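Local coordinates for protein dihydrodipicolinate synthase (Bacteroides thetaiotaomicron, PDB 4XKY) that is a tetrameric aldolase-type lyase of the DapA family that probably condenses pyruvate with an aldehyde through a Schiff base, as in bacterial lysine synthesis, at residues I8-V13 with G37-L42; L58-I63 with S88-C93; D101-A106 with L129-F134. One frame throughout, in Å; residues are numbered along the deposited sequence.

Contact 1: I8-V13 with G37-L42; sequences IIPPLV and GGVHAL
Val39 is the bump, and it butts against the CD and CG corner of Pro10. The two side chains meet tip to tip, with Val39 CB 3.7 Å from Pro10 CD. CG1 lies beside the backbone N and CG2 in the crowded position between N and C, so the two methyls straddle that corner. Pro10 CD also lies 3.2 Å from Ala41 O. A second bump of the same segment, Ala41 CB, enters the fork of Ile9 and lies 3.7 Å from its CG1, with CG2 hardly farther. The third fit runs the other way, Leu12 CD1 settling into the angle of Leu42, 3.9 Å from CB and almost as near to CD2. Helix 24-36 ends in a Schellman motif at Gly38, which turns the chain to deliver Val39. An alanine at Pro10 would remove CG and CD, and would probably loosen the seat of Val39 and the packing against the carbonyl of Ala41. In the TIM barrel the chain after the first strand here lies beside the approach to the second. Backbone hydrogen bonds of Phe43 with Pro10 and Leu12 continue the pairing, and Ile9 lies near Val208, a predicted pyruvate-binding residue. A single straight bond, His40 N to Ile8 O at 2.9 Å and 171°, supplies the polar link between the segments; most of the rest is apolar packing, so shape probably sets the fit.

Contact 2: L58-I63 with S88-C93; sequences LRMEMI and SVNLAC
Two flat groups border this helix pair, the guanidinium of Arg59 and the amide of Asn90. Leu91 CD1 approaches the guanidinium obliquely, 3.4 Å from NH2, and the two side chains cross at about a right angle. A bend at chi3 (77°) turns the arginine head aside, and its polar atoms are spent elsewhere: NH1 makes a salt bridge with Asp82, and NE a weak hydrogen bond with Ser51. An aromatic side chain of a neighbouring subunit also packs on Arg59, so the methyl contact is one of several that would hold the head in place. The amide of Asn90, with CG anti to the backbone N (chi1 178°), brings ND2 to 4.2 Å from Met60 SD. At that distance the crossing is loose; the polar partner of ND2 is Tyr56 OH, to which it is hydrogen-bonded.

Between these groups, Leu91 does the work. Its two branches divide the opposing helix: while CD1 serves the arginine, CD2 lies 4.0 Å from Met60 CG and 4.1 Å from Ile63 CD1. The methionine contributes its CG before the chain bends at chi3, and the isoleucine the far end of its longer branch. The spacing is wide, with the axes of segments 58-63 and 88-93 11.0 Å apart at closest approach, so side chains from both helices must reach out, with Leu91 meeting three of them. The two segments run in the same direction and cross at -24°.

Helices 56-70 and 85-97 are consecutive members of the outer helical layer of the TIM barrel, following strands 42-44 and 76-79. Leu94, a turn beyond Leu91, extends the packing on Met60 and Ile63. Beneath them Ile63 rests on Leu45, and Ser88 OG is hydrogen-bonded to Ile80 O just past strand 76-79.

Contact 3: D101-A106 with L129-F134; sequences DAVVSA and LPLPLF
Val103 O is the best-held polar atom: one N-H bond and one CA-H contact grip it, and the edge of the Phe134 ring lies beside it. Phe134 N donates at 2.8 Å and 166°, in the plane of the carbonyl. Leu133 CA adds the C-H contact at 3.3 Å, and the oxygen lies near the plane of the Phe134 ring. Val103 N in turn gives a nearly straight bond to Pro132 O, so this residue is bonded to both neighbours of Leu133, the regular parallel ladder. The next rung is Ser105 N on Phe134 O at 2.9 Å. On the face of Val103 and Leu133, three leucine tips meet the valine: CG1 lies 4.0 Å from Leu131 CD1, while CG2 touches both Leu129 CD1 and Leu133 CD1. Leu133, with CG anti to its backbone N (chi1 174°), also reaches along the sheet to put CD1 3.5 Å from Ser105 CB. On the face of Val104 and Phe134, Ala102 CB sits in the plane of the ring, 3.8 Å from its CE2. The two strands are the ends of a beta-alpha-beta crossover through helix 115-125. Backbone atoms thus carry the polar bonding, and hydrocarbon lines both faces; the paired strand carries Val104, whose side chain touches Tyr136, the predicted proton donor/acceptor, with Lys164, the predicted Schiff-base lysine, close by.

The three contacts, all largely buried, sample two layers of one TIM barrel. Contacts 1 and 3 both join adjoining strand regions, yet the first has one backbone bond between its segments and otherwise fits side chains together, whereas the third is a bonded parallel ladder. Contact 1 lies deepest, its centre about 8 Å from that of the chain; contact 3, about 14 Å out, lies in the strand layer; contact 2, about 16 Å out, is helix on helix, its charged and polar ends finding partners elsewhere. Helix 85-97 ties the layers together, since Ala92 packs on Leu129, Pro130 and Val103 of contact 3. Met62 touches Leu12 and Val13, whereas contacts 1 and 3 do not meet.

Contact 1: I8-V13 with G37-L42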
loop_
_atom_site.group_PDB
_atom_site.type_symbol
_atom_site.label_atom_id
_atom_site.label_comp_id
_atom_site.label_asym_id
_atom_site.label_seq_id
_atom_site.Cartn_x
_atom_site.Cartn_y
_atom_site.Cartn_z
ATOM N N ILE A 8 32.589 0.045 6.409
ATOM C CA ILE A 8 31.518 -0.016 7.360
ATOM C C ILE A 8 31.320 1.400 7.884
ATOM O O ILE A 8 32.249 2.011 8.387
ATOM C CB ILE A 8 31.837 -0.984 8.515
ATOM C CG1 ILE A 8 32.010 -2.421 8.014
ATOM C CG2 ILE A 8 30.718 -0.933 9.547
ATOM C CD1 ILE A 8 30.808 -2.976 7.270
ATOM N N ILE A 9 30.106 1.916 7.720
ATOM C CA ILE A 9 29.743 3.252 8.157
ATOM C C ILE A 9 28.512 3.127 9.046
ATOM O O ILE A 9 27.409 3.218 8.569
ATOM C CB ILE A 9 29.412 4.154 6.951
ATOM C CG1 ILE A 9 30.635 4.305 6.046
ATOM C CG2 ILE A 9 28.907 5.532 7.382
ATOM C CD1 ILE A 9 30.458 3.591 4.737
ATOM N N PRO A 10 28.712 2.916 10.353
ATOM C CA PRO A 10 27.595 2.715 11.257
ATOM C C PRO A 10 26.706 3.926 11.346
ATOM O O PRO A 10 27.212 5.050 11.486
ATOM C CB PRO A 10 28.249 2.469 12.615
ATOM C CG PRO A 10 29.657 2.910 12.472
ATOM C CD PRO A 10 30.012 2.826 11.035
ATOM N N PRO A 11 25.391 3.699 11.244
ATOM C CA PRO A 11 24.396 4.679 11.605
ATOM C C PRO A 11 24.299 4.690 13.126
ATOM O O PRO A 11 23.688 3.795 13.738
ATOM C CB PRO A 11 23.114 4.137 10.954
ATOM C CG PRO A 11 23.293 2.649 10.978
ATOM C CD PRO A 11 24.793 2.380 10.999
ATOM N N LEU A 12 24.941 5.678 13.738
ATOM C CA LEU A 12 24.958 5.764 15.186
ATOM C C LEU A 12 23.557 5.879 15.776
ATOM O O LEU A 12 22.709 6.574 15.247
ATOM C CB LEU A 12 25.788 6.951 15.665
ATOM C CG LEU A 12 27.300 6.764 15.784
ATOM C CD1 LEU A 12 27.866 6.470 14.417
ATOM C CD2 LEU A 12 27.941 8.029 16.303
ATOM N N VAL A 13 23.336 5.202 16.904
ATOM C CA VAL A 13 22.210 5.521 17.756
ATOM C C VAL A 13 22.471 6.910 18.335
ATOM O O VAL A 13 23.629 7.370 18.376
ATOM C CB VAL A 13 21.986 4.474 18.883
ATOM C CG1 VAL A 13 21.703 3.097 18.304
ATOM C CG2 VAL A 13 23.172 4.366 19.804
ATOM N N GLY A 37 37.217 0.031 16.632
ATOM C CA GLY A 37 36.712 -1.153 15.956
ATOM C C GLY A 37 36.977 -1.183 14.465
ATOM O O GLY A 37 36.610 -2.156 13.798
ATOM N N GLY A 38 37.573 -0.112 13.937
ATOM C CA GLY A 38 37.990 -0.074 12.548
ATOM C C GLY A 38 36.967 0.436 11.547
ATOM O O GLY A 38 37.172 0.274 10.350
ATOM N N VAL A 39 35.876 1.064 11.989
ATOM C CA VAL A 39 34.892 1.550 11.014
ATOM C C VAL A 39 35.495 2.727 10.205
ATOM O O VAL A 39 36.489 3.338 10.605
ATOM C CB VAL A 39 33.520 1.943 11.632
ATOM C CG1 VAL A 39 32.949 0.815 12.494
ATOM C CG2 VAL A 39 33.606 3.241 12.419
ATOM N N HIS A 40 34.884 3.050 9.078
ATOM C CA HIS A 40 35.452 4.064 8.174
ATOM C C HIS A 40 34.765 5.401 8.205
ATOM O O HIS A 40 35.294 6.347 7.686
ATOM C CB HIS A 40 35.520 3.528 6.740
ATOM C CG HIS A 40 36.181 2.193 6.658
ATOM N ND1 HIS A 40 37.420 2.005 6.087
ATOM C CD2 HIS A 40 35.799 0.985 7.144
ATOM C CE1 HIS A 40 37.763 0.734 6.199
ATOM N NE2 HIS A 40 36.794 0.093 6.834
ATOM N N ALA A 41 33.596 5.493 8.815
ATOM C CA ALA A 41 32.929 6.771 8.958
ATOM C C ALA A 41 31.845 6.629 9.981
ATOM O O ALA A 41 31.536 5.526 10.401
ATOM C CB ALA A 41 32.349 7.229 7.627
ATOM N N LEU A 42 31.299 7.762 10.395
ATOM C CA LEU A 42 30.167 7.832 11.308
ATOM C C LEU A 42 29.015 8.536 10.620
ATOM O O LEU A 42 29.193 9.624 10.050
ATOM C CB LEU A 42 30.541 8.659 12.532
ATOM C CG LEU A 42 31.858 8.285 13.210
ATOM C CD1 LEU A 42 32.115 9.231 14.373
ATOM C CD2 LEU A 42 31.834 6.859 13.718
#

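Contact 2: L58-I63 with S88-C93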
loop_
_atom_site.group_PDB
_atom_site.type_symbol
_atom_site.label_atom_id
_atom_site.label_comp_id
_atom_site.label_asym_id
_atom_site.label_seq_id
_atom_site.Cartn_x
_atom_site.Cartn_y
_atom_site.Cartn_z
ATOM N N LEU A 58 17.752 18.523 20.020
ATOM C CA LEU A 58 18.519 17.300 20.246
ATOM C C LEU A 58 19.264 16.860 19.005
ATOM O O LEU A 58 20.407 16.455 19.092
ATOM C CB LEU A 58 17.616 16.195 20.744
ATOM C CG LEU A 58 18.193 15.041 21.527
ATOM C CD1 LEU A 58 19.170 15.492 22.577
ATOM C CD2 LEU A 58 17.044 14.323 22.185
ATOM N N ARG A 59 18.644 16.990 17.842
ATOM C CA ARG A 59 19.335 16.695 16.596
ATOM C C ARG A 59 20.595 17.600 16.483
ATOM O O ARG A 59 21.658 17.140 16.105
ATOM C CB ARG A 59 18.391 16.873 15.412
ATOM C CG ARG A 59 17.259 15.864 15.407
ATOM C CD ARG A 59 16.045 16.357 14.647
ATOM N NE ARG A 59 16.247 16.249 13.207
ATOM C CZ ARG A 59 15.449 16.794 12.298
ATOM N NH1 ARG A 59 14.392 17.517 12.679
ATOM N NH2 ARG A 59 15.727 16.637 11.008
ATOM N N MET A 60 20.480 18.872 16.843
ATOM C CA MET A 60 21.645 19.763 16.768
ATOM C C MET A 60 22.742 19.363 17.746
ATOM O O MET A 60 23.910 19.355 17.382
ATOM C CB MET A 60 21.251 21.222 16.946
ATOM C CG MET A 60 20.447 21.711 15.752
ATOM S SD MET A 60 19.907 23.439 15.715
ATOM C CE MET A 60 19.296 23.713 17.377
ATOM N N GLU A 61 22.366 18.993 18.962
ATOM C CA GLU A 61 23.338 18.525 19.937
ATOM C C GLU A 61 24.042 17.242 19.499
ATOM O O GLU A 61 25.225 17.083 19.748
ATOM C CB GLU A 61 22.689 18.342 21.294
ATOM C CG GLU A 61 22.174 19.658 21.845
ATOM C CD GLU A 61 21.557 19.539 23.221
ATOM O OE1 GLU A 61 21.402 18.405 23.725
ATOM O OE2 GLU A 61 21.196 20.591 23.784
ATOM N N MET A 62 23.327 16.343 18.834
ATOM C CA MET A 62 23.950 15.125 18.375
ATOM C C MET A 62 25.019 15.453 17.346
ATOM O O MET A 62 26.092 14.897 17.391
ATOM C CB MET A 62 22.937 14.174 17.763
ATOM C CG MET A 62 23.501 12.855 17.212
ATOM S SD MET A 62 24.337 11.849 18.465
ATOM C CE MET A 62 24.819 10.433 17.487
ATOM N N ILE A 63 24.698 16.329 16.398
ATOM C CA ILE A 63 25.650 16.749 15.395
ATOM C C ILE A 63 26.889 17.396 16.018
ATOM O O ILE A 63 28.013 17.012 15.695
ATOM C CB ILE A 63 24.987 17.729 14.422
ATOM C CG1 ILE A 63 23.969 16.981 13.563
ATOM C CG2 ILE A 63 26.007 18.419 13.512
ATOM C CD1 ILE A 63 22.988 17.897 12.865
ATOM N N SER A 88 16.079 21.554 6.941
ATOM C CA SER A 88 17.110 20.705 6.377
ATOM C C SER A 88 18.410 21.491 6.032
ATOM O O SER A 88 19.523 21.079 6.406
ATOM C CB SER A 88 16.541 19.950 5.174
ATOM O OG SER A 88 17.539 19.153 4.581
ATOM N N VAL A 89 18.261 22.631 5.353
ATOM C CA VAL A 89 19.403 23.458 5.002
ATOM C C VAL A 89 20.099 23.953 6.286
ATOM O O VAL A 89 21.318 23.948 6.368
ATOM C CB VAL A 89 18.989 24.625 4.080
ATOM C CG1 VAL A 89 20.129 25.637 3.941
ATOM C CG2 VAL A 89 18.572 24.073 2.709
ATOM N N ASN A 90 19.327 24.319 7.303
ATOM C CA ASN A 90 19.907 24.771 8.558
ATOM C C ASN A 90 20.772 23.669 9.213
ATOM O O ASN A 90 21.832 23.960 9.765
ATOM C CB ASN A 90 18.795 25.269 9.495
ATOM C CG ASN A 90 19.326 25.720 10.842
ATOM O OD1 ASN A 90 19.932 26.778 10.954
ATOM N ND2 ASN A 90 19.111 24.909 11.870
ATOM N N LEU A 91 20.343 22.407 9.138
ATOM C CA LEU A 91 21.134 21.333 9.727
ATOM C C LEU A 91 22.412 21.126 8.947
ATOM O O LEU A 91 23.465 20.851 9.557
ATOM C CB LEU A 91 20.386 20.006 9.790
ATOM C CG LEU A 91 19.210 19.916 10.756
ATOM C CD1 LEU A 91 18.571 18.543 10.644
ATOM C CD2 LEU A 91 19.637 20.185 12.193
ATOM N N ALA A 92 22.312 21.218 7.616
ATOM C CA ALA A 92 23.496 21.134 6.757
ATOM C C ALA A 92 24.521 22.210 7.114
ATOM O O ALA A 92 25.686 21.896 7.243
ATOM C CB ALA A 92 23.137 21.239 5.289
ATOM N N CYS A 93 24.098 23.464 7.268
ATOM C CA CYS A 93 25.027 24.549 7.651
ATOM C C CYS A 93 25.663 24.334 9.027
ATOM O O CYS A 93 26.848 24.607 9.226
ATOM C CB CYS A 93 24.334 25.905 7.588
ATOM S SG CYS A 93 23.790 26.261 5.892
#

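Contact 3: D101-A106 with L129-F134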
loop_
_atom_site.group_PDB
_atom_site.type_symbol
_atom_site.label_atom_id
_atom_site.label_comp_id
_atom_site.label_asym_id
_atom_site.label_seq_id
_atom_site.Cartn_x
_atom_site.Cartn_y
_atom_site.Cartn_z
ATOM N N ASP A 101 31.735 16.179 7.200
ATOM C CA ASP A 101 32.263 16.022 5.848
ATOM C C ASP A 101 31.232 15.870 4.750
ATOM O O ASP A 101 31.511 16.139 3.580
ATOM C CB ASP A 101 33.186 14.815 5.841
ATOM C CG ASP A 101 34.292 14.945 6.870
ATOM O OD1 ASP A 101 34.073 14.606 8.070
ATOM O OD2 ASP A 101 35.365 15.413 6.471
ATOM N N ALA A 102 30.038 15.427 5.101
ATOM C CA ALA A 102 29.031 15.245 4.098
ATOM C C ALA A 102 27.667 15.219 4.736
ATOM O O ALA A 102 27.550 15.007 5.935
ATOM C CB ALA A 102 29.290 13.961 3.320
ATOM N N VAL A 103 26.644 15.421 3.904
ATOM C CA VAL A 103 25.275 15.346 4.330
ATOM C C VAL A 103 24.573 14.256 3.524
ATOM O O VAL A 103 25.018 13.887 2.426
ATOM C CB VAL A 103 24.569 16.706 4.220
ATOM C CG1 VAL A 103 25.190 17.684 5.210
ATOM C CG2 VAL A 103 24.613 17.264 2.786
ATOM N N VAL A 104 23.501 13.731 4.104
ATOM C CA VAL A 104 22.749 12.614 3.540
ATOM C C VAL A 104 21.298 13.078 3.488
ATOM O O VAL A 104 20.784 13.608 4.467
ATOM C CB VAL A 104 22.872 11.371 4.434
ATOM C CG1 VAL A 104 22.189 10.168 3.807
ATOM C CG2 VAL A 104 24.336 11.063 4.690
ATOM N N SER A 105 20.640 12.902 2.354
ATOM C CA SER A 105 19.326 13.491 2.178
ATOM C C SER A 105 18.368 12.614 1.395
ATOM O O SER A 105 18.709 12.125 0.314
ATOM C CB SER A 105 19.476 14.803 1.421
ATOM O OG SER A 105 18.264 15.153 0.793
ATOM N N ALA A 106 17.164 12.460 1.928
ATOM C CA ALA A 106 16.039 11.878 1.200
ATOM C C ALA A 106 15.011 12.969 0.999
ATOM O O ALA A 106 14.839 13.823 1.863
ATOM C CB ALA A 106 15.410 10.746 1.995
ATOM N N LEU A 129 23.503 23.871 -0.271
ATOM C CA LEU A 129 24.222 23.003 0.690
ATOM C C LEU A 129 25.715 23.316 0.685
ATOM O O LEU A 129 26.280 23.507 -0.367
ATOM C CB LEU A 129 24.068 21.544 0.299
ATOM C CG LEU A 129 22.658 21.001 0.183
ATOM C CD1 LEU A 129 22.718 19.539 -0.187
ATOM C CD2 LEU A 129 21.917 21.204 1.479
ATOM N N PRO A 130 26.362 23.341 1.853
ATOM C CA PRO A 130 27.790 23.646 1.916
ATOM C C PRO A 130 28.707 22.412 1.991
ATOM O O PRO A 130 29.900 22.559 2.212
ATOM C CB PRO A 130 27.884 24.449 3.205
ATOM C CG PRO A 130 26.897 23.758 4.090
ATOM C CD PRO A 130 25.747 23.382 3.189
ATOM N N LEU A 131 28.153 21.210 1.816
ATOM C CA LEU A 131 28.926 19.968 1.855
ATOM C C LEU A 131 28.469 19.015 0.754
ATOM O O LEU A 131 27.338 19.131 0.263
ATOM C CB LEU A 131 28.752 19.288 3.222
ATOM C CG LEU A 131 29.327 19.997 4.459
ATOM C CD1 LEU A 131 28.847 19.331 5.734
ATOM C CD2 LEU A 131 30.852 20.094 4.457
ATOM N N PRO A 132 29.329 18.046 0.375
ATOM C CA PRO A 132 28.903 17.028 -0.589
ATOM C C PRO A 132 27.696 16.253 -0.078
ATOM O O PRO A 132 27.458 16.203 1.133
ATOM C CB PRO A 132 30.112 16.093 -0.694
ATOM C CG PRO A 132 31.276 16.857 -0.172
ATOM C CD PRO A 132 30.742 17.886 0.773
ATOM N N LEU A 133 26.946 15.652 -0.990
ATOM C CA LEU A 133 25.691 15.039 -0.643
ATOM C C LEU A 133 25.652 13.576 -1.003
ATOM O O LEU A 133 26.110 13.205 -2.066
ATOM C CB LEU A 133 24.576 15.752 -1.404
ATOM C CG LEU A 133 23.175 15.148 -1.270
ATOM C CD1 LEU A 133 22.693 15.357 0.138
ATOM C CD2 LEU A 133 22.175 15.780 -2.209
ATOM N N PHE A 134 25.070 12.759 -0.128
ATOM C CA PHE A 134 24.650 11.383 -0.454
ATOM C C PHE A 134 23.131 11.404 -0.585
ATOM O O PHE A 134 22.429 11.972 0.261
ATOM C CB PHE A 134 25.035 10.374 0.653
ATOM C CG PHE A 134 26.509 10.071 0.721
ATOM C CD1 PHE A 134 27.033 8.920 0.135
ATOM C CD2 PHE A 134 27.373 10.954 1.353
ATOM C CE1 PHE A 134 28.392 8.655 0.198
ATOM C CE2 PHE A 134 28.728 10.706 1.402
ATOM C CZ PHE A 134 29.240 9.556 0.816
#